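Long-range contact in disulfide isomerase (Salmonella enterica subsp. enterica serovar Typhimurium, PDB 3L9U), which probably introduces disulfide bonds into other proteins by handing on its own redox-active disulfide, as a thioredoxin-fold partner of DsbI: residues 74-78 with 152-156. Numbering follows the deposited sequence.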
loop_
_atom_site.group_PDB
_atom_site.type_symbol
_atom_site.label_atom_id
_atom_site.label_comp_id
_atom_site.label_asym_id
_atom_site.label_seq_id
_atom_site.Cartn_x
_atom_site.Cartn_y
_atom_site.Cartn_z
ATOM N N SER A 74 -2.340 4.259 -8.932
ATOM C CA SER A 74 -1.597 5.097 -8.000
ATOM C C SER A 74 -2.247 6.473 -7.859
ATOM O O SER A 74 -2.370 7.006 -6.753
ATOM C CB SER A 74 -0.138 5.264 -8.446
ATOM O OG SER A 74 0.600 4.070 -8.264
ATOM N N GLU A 75 -2.633 7.059 -8.985
ATOM C CA GLU A 75 -3.225 8.391 -8.971
ATOM C C GLU A 75 -4.512 8.389 -8.163
ATOM O O GLU A 75 -4.721 9.253 -7.312
ATOM C CB GLU A 75 -3.463 8.894 -10.401
ATOM C CG GLU A 75 -2.159 9.191 -11.132
ATOM C CD GLU A 75 -2.358 9.576 -12.581
ATOM O OE1 GLU A 75 -3.390 9.185 -13.170
ATOM O OE2 GLU A 75 -1.469 10.258 -13.131
ATOM N N VAL A 76 -5.371 7.405 -8.414
ATOM C CA VAL A 76 -6.607 7.300 -7.657
ATOM C C VAL A 76 -6.329 7.052 -6.169
ATOM O O VAL A 76 -6.916 7.707 -5.313
ATOM C CB VAL A 76 -7.531 6.213 -8.231
ATOM C CG1 VAL A 76 -8.703 5.950 -7.284
ATOM C CG2 VAL A 76 -8.015 6.618 -9.627
ATOM N N PHE A 77 -5.441 6.112 -5.860
ATOM C CA PHE A 77 -5.121 5.822 -4.467
ATOM C C PHE A 77 -4.572 7.059 -3.752
ATOM O O PHE A 77 -4.938 7.341 -2.607
ATOM C CB PHE A 77 -4.099 4.680 -4.360
ATOM C CG PHE A 77 -4.662 3.305 -4.663
ATOM C CD1 PHE A 77 -5.974 2.965 -4.339
ATOM C CD2 PHE A 77 -3.854 2.340 -5.237
ATOM C CE1 PHE A 77 -6.468 1.686 -4.616
ATOM C CE2 PHE A 77 -4.334 1.059 -5.505
ATOM C CZ PHE A 77 -5.641 0.730 -5.188
ATOM N N ALA A 78 -3.680 7.791 -4.418
ATOM C CA ALA A 78 -3.089 8.987 -3.812
ATOM C C ALA A 78 -4.172 10.018 -3.496
ATOM O O ALA A 78 -4.171 10.638 -2.432
ATOM C CB ALA A 78 -2.027 9.586 -4.722
ATOM N N THR A 152 2.943 12.764 -3.168
ATOM C CA THR A 152 2.773 11.345 -2.847
ATOM C C THR A 152 3.191 10.474 -4.027
ATOM O O THR A 152 3.878 9.471 -3.860
ATOM C CB THR A 152 1.310 11.022 -2.494
ATOM O OG1 THR A 152 0.943 11.722 -1.300
ATOM C CG2 THR A 152 1.117 9.522 -2.283
ATOM N N LEU A 153 2.772 10.855 -5.226
ATOM C CA LEU A 153 3.123 10.083 -6.413
ATOM C C LEU A 153 4.635 10.065 -6.623
ATOM O O LEU A 153 5.200 9.050 -7.023
ATOM C CB LEU A 153 2.388 10.617 -7.646
ATOM C CG LEU A 153 0.880 10.363 -7.582
ATOM C CD1 LEU A 153 0.142 11.162 -8.648
ATOM C CD2 LEU A 153 0.572 8.857 -7.700
ATOM N N GLU A 154 5.296 11.182 -6.343
ATOM C CA GLU A 154 6.753 11.216 -6.447
ATOM C C GLU A 154 7.409 10.298 -5.410
ATOM O O GLU A 154 8.344 9.563 -5.727
ATOM C CB GLU A 154 7.282 12.646 -6.313
ATOM C CG GLU A 154 8.786 12.782 -6.523
ATOM C CD GLU A 154 9.236 12.392 -7.926
ATOM O OE1 GLU A 154 8.377 12.262 -8.826
ATOM O OE2 GLU A 154 10.459 12.220 -8.129
ATOM N N LYS A 155 6.920 10.339 -4.174
ATOM C CA LYS A 155 7.450 9.465 -3.126
ATOM C C LYS A 155 7.318 7.996 -3.526
ATOM O O LYS A 155 8.223 7.185 -3.295
ATOM C CB LYS A 155 6.715 9.691 -1.803
ATOM C CG LYS A 155 7.041 11.018 -1.135
ATOM C CD LYS A 155 6.426 11.130 0.252
ATOM C CE LYS A 155 4.920 11.295 0.208
ATOM N NZ LYS A 155 4.364 11.670 1.548
ATOM N N TRP A 156 6.181 7.644 -4.112
ATOM C CA TRP A 156 5.932 6.244 -4.420
ATOM C C TRP A 156 6.818 5.721 -5.537
ATOM O O TRP A 156 6.853 4.520 -5.771
ATOM C CB TRP A 156 4.464 5.998 -4.747
ATOM C CG TRP A 156 3.548 6.151 -3.574
ATOM C CD1 TRP A 156 3.895 6.387 -2.270
ATOM C CD2 TRP A 156 2.121 6.080 -3.607
ATOM N NE1 TRP A 156 2.756 6.453 -1.486
ATOM C CE2 TRP A 156 1.658 6.268 -2.287
ATOM C CE3 TRP A 156 1.187 5.863 -4.630
ATOM C CZ2 TRP A 156 0.301 6.258 -1.962
ATOM C CZ3 TRP A 156 -0.164 5.855 -4.309
ATOM C CH2 TRP A 156 -0.594 6.045 -2.980
HETATM O O HOH W 1 -1.836 11.652 -1.091
#
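Residues 152-156 pack against helix 70-86 through Thr152, Leu153 and Trp156, joining two parts of the helical insertion that DsbA-like proteins carry within the thioredoxin fold, here between strands 57-62 and 170-173. Thr152 CG2 touches Ala78 CB at 4.0 Å, while OG1, hydrogen-bonded to Ala148 O, shares a water with Ala78 O (2.8 Å from Thr152 OG1, 2.9 Å from Ala78 O). Leu153 follows, its CD2 lying 3.7 Å from Ser74 CB and 4.0 Å from Ala78 CB, while CD1 reaches Glu75 CG at 3.9 Å. Trp156 then brings up its six-membered ring, with CZ3 3.5 Å from Ser74 O, CH2 3.8 Å from Ala78 N and Phe77 CB at the ring edge. Ala78 N already donates to Ser74 O (2.8 Å), so the indole carbons meet backbone atoms paired with each other. Ser74 OG turns instead to His62 and Gly70 O, and the Phe77 ring leads away to Phe30, Phe98 and Trp105. No direct hydrogen bond crosses the interface: van der Waals and apolar packing around small Ala78 joins the segments, with one water bridging them.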